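Local coordinates for 4-alpha-glucanotransferase (Streptococcus agalactiae, PDB 6M6T), which belongs to the 4-alpha-glucanotransferase (amylomaltase) family of TIM-barrel enzymes and holds bound glycans in two pockets of this structure, at residues A342-Y347 / R354-T359; D296-F301 / T359-M364. All coordinates share one frame; numbering follows the deposited sequence.

Interaction 1 of 2, residues A342-Y347 / R354-T359. With AC1 (4,6-dideoxy-4-{[(1S,4R,5S,6S)-4,5,6-trihydroxy-3-(hydroxymethyl)cyclohex-2-en-1-yl]amino}-alpha-D-glucopyranose), chain J; GLC (alpha-D-glucopyranose), chain B.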
loop_
_atom_site.group_PDB
_atom_site.type_symbol
_atom_site.label_atom_id
_atom_site.label_comp_id
_atom_site.label_asym_id
_atom_site.label_seq_id
_atom_site.Cartn_x
_atom_site.Cartn_y
_atom_site.Cartn_z
ATOM N N ALA A 342 6.891 9.465 7.297
ATOM C CA ALA A 342 7.840 8.377 7.468
ATOM C C ALA A 342 7.292 7.351 8.446
ATOM O O ALA A 342 6.896 7.694 9.565
ATOM C CB ALA A 342 9.176 8.913 7.969
ATOM N N GLU A 343 7.284 6.095 8.028
ATOM C CA GLU A 343 6.819 4.991 8.865
ATOM C C GLU A 343 8.024 4.451 9.630
ATOM O O GLU A 343 8.791 3.642 9.109
ATOM C CB GLU A 343 6.163 3.917 7.996
ATOM C CG GLU A 343 5.250 2.955 8.744
ATOM C CD GLU A 343 5.970 1.674 9.173
ATOM O OE1 GLU A 343 6.142 1.469 10.388
ATOM O OE2 GLU A 343 6.363 0.852 8.310
ATOM N N ASN A 344 8.196 4.878 10.881
ATOM C CA ASN A 344 9.431 4.541 11.585
ATOM C C ASN A 344 9.202 3.613 12.771
ATOM O O ASN A 344 9.762 3.820 13.850
ATOM C CB ASN A 344 10.140 5.816 12.041
ATOM C CG ASN A 344 9.293 6.657 12.971
ATOM O OD1 ASN A 344 8.064 6.652 12.901
ATOM N ND2 ASN A 344 9.953 7.386 13.853
ATOM N N LEU A 345 8.394 2.581 12.581
ATOM C CA LEU A 345 8.071 1.659 13.656
ATOM C C LEU A 345 9.127 0.569 13.762
ATOM O O LEU A 345 9.537 -0.009 12.755
ATOM C CB LEU A 345 6.695 1.045 13.426
ATOM C CG LEU A 345 5.595 2.064 13.735
ATOM C CD1 LEU A 345 4.427 1.876 12.789
ATOM C CD2 LEU A 345 5.145 1.961 15.203
ATOM N N GLY A 346 9.576 0.311 14.977
ATOM C CA GLY A 346 10.456 -0.819 15.240
ATOM C C GLY A 346 11.928 -0.468 15.150
ATOM O O GLY A 346 12.342 0.427 14.412
ATOM N N TYR A 347 12.727 -1.187 15.945
ATOM C CA TYR A 347 14.180 -1.253 15.778
ATOM C C TYR A 347 14.788 0.136 15.715
ATOM O O TYR A 347 15.763 0.382 14.998
ATOM C CB TYR A 347 14.556 -2.080 14.539
ATOM C CG TYR A 347 13.792 -3.391 14.454
ATOM C CD1 TYR A 347 14.230 -4.519 15.132
ATOM C CD2 TYR A 347 12.619 -3.489 13.720
ATOM C CE1 TYR A 347 13.526 -5.696 15.077
ATOM C CE2 TYR A 347 11.913 -4.649 13.674
ATOM C CZ TYR A 347 12.366 -5.751 14.341
ATOM O OH TYR A 347 11.650 -6.917 14.269
ATOM N N ARG A 354 18.197 10.215 13.930
ATOM C CA ARG A 354 18.878 11.272 13.188
ATOM C C ARG A 354 18.311 11.412 11.777
ATOM O O ARG A 354 18.147 12.536 11.286
ATOM C CB ARG A 354 20.391 11.013 13.142
ATOM C CG ARG A 354 21.055 10.904 14.497
ATOM C CD ARG A 354 22.147 11.922 14.694
ATOM N NE ARG A 354 23.272 11.673 13.800
ATOM C CZ ARG A 354 24.333 12.467 13.695
ATOM N NH1 ARG A 354 24.414 13.568 14.442
ATOM N NH2 ARG A 354 25.316 12.153 12.851
ATOM N N LEU A 355 18.044 10.282 11.101
ATOM C CA LEU A 355 17.375 10.313 9.798
ATOM C C LEU A 355 16.118 11.156 9.851
ATOM O O LEU A 355 15.941 12.091 9.053
ATOM C CB LEU A 355 17.015 8.902 9.336
ATOM C CG LEU A 355 17.649 8.415 8.040
ATOM C CD1 LEU A 355 16.961 7.137 7.569
ATOM C CD2 LEU A 355 17.588 9.494 6.988
ATOM N N LEU A 356 15.230 10.835 10.801
ATOM C CA LEU A 356 13.985 11.589 10.927
ATOM C C LEU A 356 14.264 13.071 11.157
ATOM O O LEU A 356 13.888 13.909 10.335
ATOM C CB LEU A 356 13.090 11.013 12.029
ATOM C CG LEU A 356 11.593 11.158 11.677
ATOM C CD1 LEU A 356 11.355 10.888 10.214
ATOM C CD2 LEU A 356 10.687 10.246 12.495
ATOM N N ALA A 357 14.967 13.413 12.245
ATOM C CA ALA A 357 15.232 14.823 12.536
ATOM C C ALA A 357 15.778 15.570 11.312
ATOM O O ALA A 357 15.365 16.706 11.023
ATOM C CB ALA A 357 16.199 14.932 13.709
ATOM N N GLY A 358 16.686 14.936 10.563
ATOM C CA GLY A 358 17.203 15.560 9.361
ATOM C C GLY A 358 16.157 15.782 8.285
ATOM O O GLY A 358 16.271 16.724 7.496
ATOM N N THR A 359 15.140 14.916 8.204
ATOM C CA THR A 359 14.112 15.203 7.196
ATOM C C THR A 359 13.042 16.177 7.688
ATOM O O THR A 359 12.498 16.945 6.886
ATOM C CB THR A 359 13.423 13.927 6.709
ATOM O OG1 THR A 359 12.711 13.304 7.788
ATOM C CG2 THR A 359 14.422 12.960 6.149
HETATM C C1 AC1 J . 7.182 -4.516 16.958
HETATM O O2 AC1 J . 8.795 -6.319 16.767
HETATM C C2 AC1 J . 7.708 -5.662 16.093
HETATM C C4A AC1 J . 7.299 -2.727 9.441
HETATM C C3 AC1 J . 8.252 -5.095 14.816
HETATM O O3 AC1 J . 8.728 -6.194 14.050
HETATM C C4 AC1 J . 7.146 -4.356 14.059
HETATM N N4A AC1 J . 7.663 -3.681 12.866
HETATM C C5 AC1 J . 6.530 -3.276 14.925
HETATM O O5 AC1 J . 6.106 -3.808 16.220
HETATM C C6 AC1 J . 5.361 -2.650 14.137
HETATM C C1B AC1 J . 7.788 -4.520 11.667
HETATM C C2B AC1 J . 8.866 -3.893 10.841
HETATM O O2B AC1 J . 9.997 -3.725 11.695
HETATM C C3B AC1 J . 8.401 -2.527 10.406
HETATM O O3B AC1 J . 9.433 -1.854 9.699
HETATM O O4 AC1 J . 6.765 -1.438 9.074
HETATM C C5B AC1 J . 6.318 -3.588 9.963
HETATM C C7B AC1 J . 6.574 -4.495 10.993
HETATM C C6B AC1 J . 4.949 -3.571 9.317
HETATM O O6B AC1 J . 4.749 -2.245 8.823
HETATM C C1 GLC B . 8.792 -0.872 20.499
HETATM C C2 GLC B . 8.591 -0.459 18.998
HETATM C C3 GLC B . 7.740 -1.501 18.246
HETATM C C4 GLC B . 8.603 -2.775 18.333
HETATM C C5 GLC B . 8.528 -3.244 19.811
HETATM C C6 GLC B . 9.032 -4.687 19.984
HETATM O O1 GLC B . 7.565 -0.749 21.234
HETATM O O2 GLC B . 8.030 0.870 18.857
HETATM O O3 GLC B . 7.508 -1.060 16.898
HETATM O O4 GLC B . 8.379 -3.797 17.293
HETATM O O5 GLC B . 9.302 -2.250 20.608
HETATM O O6 GLC B . 8.232 -5.431 20.918
#
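The flat amide of Asn344 meets the isobutyl group of Leu356 with the two side chains crossing at about a right angle, and its ND2 lies 3.3 Å from Leu356 CD2. The second flat group of the loop, the Tyr347 ring, has O2B of the bound AC1 at its edge, near the ring plane, while Trp319 meets it with the planes about 55° apart. Both residues follow strand 340-342 of a TIM barrel, in the loop that leads into helix 350-359, and Leu356 is the helix residue that reaches back to that loop. Its other branch supplies the apolar half of the contact, with CD1 3.7 Å from Ala342 CB. The amide oxygen of Asn344 is held separately: OD1 accepts from Met364 N of strand 363-366. The Glu343 side chain starts away from the helix, and its carboxylate meets the bound AC1. Its OE2 accepts a hydrogen bond from His297 N and lies 2.4 Å from AC1 O4, while OE1 takes a weak bond from Leu345 N. Further along, AC1 O3 donates to Tyr347 OH at 3.0 Å, and Gly346 N comes 3.1 Å from GLC O3, which brings the loop alongside the glycan. On the helix, Thr359 OG1 donates to Leu356 O over 2.9 Å, in the carbonyl plane and on a lone pair, with a C=O...OG1 angle of 125°.

Interaction 2 of 2, residues D296-F301 / T359-M364; sequences DHFKGF and TGFPGM. With ASO (1,5-anhydro-D-glucitol), chain I; AC1 (4,6-dideoxy-4-{[(1S,4R,5S,6S)-4,5,6-trihydroxy-3-(hydroxymethyl)cyclohex-2-en-1-yl]amino}-alpha-D-glucopyranose), chain J.
The far end of the Phe298 ring faces Thr359 and Phe361, with CZ 4.4 Å from both Thr359 CG2 and Phe361 CD2. The methyl lies at the edge of the Phe298 ring, near its plane; seen from Phe361, it is CZ that lies at the edge. One face of Phe361 is covered by Thr359 CB, 3.3 Å above the plane and offset toward the rim. A local bond accompanies this fold-back: Phe361 N donates to Thr359 OG1 over 3.2 Å with an N-H...O angle of 159°, making an ST turn, while that hydroxyl in turn bonds to Leu356 O. The turn carries the chain from helix 350-359, past Gly360 with its positive phi, into strand 363-366 of the TIM barrel, and the 296-301 loop follows another barrel strand, 292-295. Phe328 of helix 324-335 also touches Phe298, Thr359 and Phe361. At the other end of the loop, with CG anti to the backbone N (chi1 -172°), the Asp296 carboxylate extends to the sugar, where OD2 is covalently bonded to C1 of ASO at 1.5 Å. OD1 takes a weak bond from ASO O2 at 3.2 Å and another weak one from His297 N. Asp397 OD2 is a further hydrogen-bonding partner of that sugar. Lys299 CB covers one face of the His297 ring, 4.1 Å above the plane and offset toward its rim.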
loop_
_atom_site.group_PDB
_atom_site.type_symbol
_atom_site.label_atom_id
_atom_site.label_comp_id
_atom_site.label_asym_id
_atom_site.label_seq_id
_atom_site.Cartn_x
_atom_site.Cartn_y
_atom_site.Cartn_z
ATOM N N ASP A 296 7.106 3.329 3.440
ATOM C CA ASP A 296 7.050 2.225 4.385
ATOM C C ASP A 296 8.449 1.897 4.880
ATOM O O ASP A 296 9.439 2.128 4.183
ATOM C CB ASP A 296 6.430 0.982 3.740
ATOM C CG ASP A 296 6.172 -0.120 4.752
ATOM O OD1 ASP A 296 5.996 0.225 5.929
ATOM O OD2 ASP A 296 6.156 -1.327 4.409
ATOM N N HIS A 297 8.521 1.365 6.103
ATOM C CA HIS A 297 9.747 0.787 6.668
ATOM C C HIS A 297 10.937 1.740 6.552
ATOM O O HIS A 297 11.957 1.446 5.925
ATOM C CB HIS A 297 10.071 -0.547 6.006
ATOM C CG HIS A 297 11.124 -1.325 6.718
ATOM N ND1 HIS A 297 10.955 -1.800 7.999
ATOM C CD2 HIS A 297 12.355 -1.733 6.322
ATOM C CE1 HIS A 297 12.038 -2.465 8.364
ATOM N NE2 HIS A 297 12.900 -2.443 7.363
ATOM N N PHE A 298 10.770 2.903 7.179
ATOM C CA PHE A 298 11.787 3.945 7.166
ATOM C C PHE A 298 13.095 3.452 7.774
ATOM O O PHE A 298 14.182 3.925 7.400
ATOM C CB PHE A 298 11.235 5.164 7.923
ATOM C CG PHE A 298 11.835 6.468 7.505
ATOM C CD1 PHE A 298 11.600 6.979 6.236
ATOM C CD2 PHE A 298 12.638 7.181 8.386
ATOM C CE1 PHE A 298 12.154 8.177 5.851
ATOM C CE2 PHE A 298 13.202 8.375 8.017
ATOM C CZ PHE A 298 12.962 8.884 6.749
ATOM N N LYS A 299 13.007 2.503 8.710
ATOM C CA LYS A 299 14.200 1.900 9.290
ATOM C C LYS A 299 15.157 1.423 8.203
ATOM O O LYS A 299 16.380 1.583 8.316
ATOM C CB LYS A 299 13.800 0.736 10.203
ATOM C CG LYS A 299 14.968 0.091 10.967
ATOM C CD LYS A 299 15.936 1.143 11.524
ATOM C CE LYS A 299 17.209 0.518 11.973
ATOM N NZ LYS A 299 16.834 -0.707 12.688
ATOM N N GLY A 300 14.608 0.871 7.122
ATOM C CA GLY A 300 15.399 0.336 6.032
ATOM C C GLY A 300 16.287 1.343 5.336
ATOM O O GLY A 300 17.166 0.929 4.568
ATOM N N PHE A 301 16.082 2.644 5.571
ATOM C CA PHE A 301 16.963 3.652 4.993
ATOM C C PHE A 301 18.125 4.015 5.907
ATOM O O PHE A 301 19.061 4.679 5.458
ATOM C CB PHE A 301 16.152 4.894 4.603
ATOM C CG PHE A 301 15.214 4.631 3.475
ATOM C CD1 PHE A 301 15.650 4.726 2.162
ATOM C CD2 PHE A 301 13.912 4.212 3.718
ATOM C CE1 PHE A 301 14.798 4.440 1.102
ATOM C CE2 PHE A 301 13.045 3.930 2.665
ATOM C CZ PHE A 301 13.488 4.047 1.358
ATOM N N THR A 359 15.140 14.916 8.204
ATOM C CA THR A 359 14.112 15.203 7.196
ATOM C C THR A 359 13.042 16.177 7.688
ATOM O O THR A 359 12.498 16.945 6.886
ATOM C CB THR A 359 13.423 13.927 6.709
ATOM O OG1 THR A 359 12.711 13.304 7.788
ATOM C CG2 THR A 359 14.422 12.960 6.149
ATOM N N GLY A 360 12.723 16.176 8.983
ATOM C CA GLY A 360 11.574 16.925 9.441
ATOM C C GLY A 360 10.228 16.370 9.013
ATOM O O GLY A 360 9.202 16.998 9.301
ATOM N N PHE A 361 10.197 15.219 8.331
ATOM C CA PHE A 361 8.938 14.552 8.048
ATOM C C PHE A 361 8.263 14.146 9.350
ATOM O O PHE A 361 8.936 13.828 10.331
ATOM C CB PHE A 361 9.133 13.276 7.229
ATOM C CG PHE A 361 9.822 13.463 5.908
ATOM C CD1 PHE A 361 9.573 14.584 5.120
ATOM C CD2 PHE A 361 10.689 12.476 5.435
ATOM C CE1 PHE A 361 10.198 14.736 3.895
ATOM C CE2 PHE A 361 11.327 12.623 4.229
ATOM C CZ PHE A 361 11.081 13.761 3.454
ATOM N N PRO A 362 6.936 14.119 9.384
ATOM C CA PRO A 362 6.263 13.421 10.482
ATOM C C PRO A 362 6.594 11.933 10.512
ATOM O O PRO A 362 6.776 11.278 9.484
ATOM C CB PRO A 362 4.770 13.658 10.205
ATOM C CG PRO A 362 4.698 14.649 9.064
ATOM C CD PRO A 362 6.070 15.144 8.770
ATOM N N GLY A 363 6.667 11.402 11.727
ATOM C CA GLY A 363 6.708 9.981 11.950
ATOM C C GLY A 363 5.427 9.486 12.591
ATOM O O GLY A 363 4.467 10.226 12.781
ATOM N N MET A 364 5.442 8.211 12.948
ATOM C CA MET A 364 4.225 7.538 13.360
ATOM C C MET A 364 4.171 7.344 14.872
ATOM O O MET A 364 5.183 7.419 15.575
ATOM C CB MET A 364 4.100 6.191 12.646
ATOM C CG MET A 364 4.016 6.324 11.128
ATOM S SD MET A 364 2.949 5.075 10.395
ATOM C CE MET A 364 2.560 5.845 8.817
HETATM C C1 ASO I . 6.179 -2.654 5.030
HETATM C C2 ASO I . 4.785 -3.196 5.411
HETATM C C3 ASO I . 4.892 -4.673 5.826
HETATM C C4 ASO I . 5.492 -5.458 4.645
HETATM C C5 ASO I . 6.826 -4.872 4.270
HETATM C C6 ASO I . 7.278 -5.499 2.951
HETATM O O2 ASO I . 4.199 -2.417 6.460
HETATM O O3 ASO I . 3.565 -5.193 6.183
HETATM O O4 ASO I . 5.637 -6.866 4.952
HETATM O O5 ASO I . 6.697 -3.481 3.967
HETATM O O6 ASO I . 7.975 -4.517 2.164
HETATM C C1 AC1 J . 7.182 -4.516 16.958
HETATM O O2 AC1 J . 8.795 -6.319 16.767
HETATM C C2 AC1 J . 7.708 -5.662 16.093
HETATM C C4A AC1 J . 7.299 -2.727 9.441
HETATM C C3 AC1 J . 8.252 -5.095 14.816
HETATM O O3 AC1 J . 8.728 -6.194 14.050
HETATM C C4 AC1 J . 7.146 -4.356 14.059
HETATM N N4A AC1 J . 7.663 -3.681 12.866
HETATM C C5 AC1 J . 6.530 -3.276 14.925
HETATM O O5 AC1 J . 6.106 -3.808 16.220
HETATM C C6 AC1 J . 5.361 -2.650 14.137
HETATM C C1B AC1 J . 7.788 -4.520 11.667
HETATM C C2B AC1 J . 8.866 -3.893 10.841
HETATM O O2B AC1 J . 9.997 -3.725 11.695
HETATM C C3B AC1 J . 8.401 -2.527 10.406
HETATM O O3B AC1 J . 9.433 -1.854 9.699
HETATM O O4 AC1 J . 6.765 -1.438 9.074
HETATM C C5B AC1 J . 6.318 -3.588 9.963
HETATM C C7B AC1 J . 6.574 -4.495 10.993
HETATM C C6B AC1 J . 4.949 -3.571 9.317
HETATM O O6B AC1 J . 4.749 -2.245 8.823
#

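How the interactions relate
The centres of the two interactions lie about 4 Å apart, and Thr359 belongs to both. Along the chain, interaction 1 is nested inside the loop closed by interaction 2: residues 296-301 come first, then 342-347, the helix residues 354-359 and finally 359-364. The loops follow barrel strands 292-295 and 340-342, neighbours in the parallel sheet, and the last segment enters strand 363-366. A backbone hydrogen bond joins Ala342, at the end of strand 340-342, to Pro362, just before strand 363-366. The loops are joined directly as well, with Lys299 NZ 2.8 Å from Tyr347 O. Both touch AC1 through these loops, which hold pocket residues at the C-terminal strand ends, as is usual in TIM barrels.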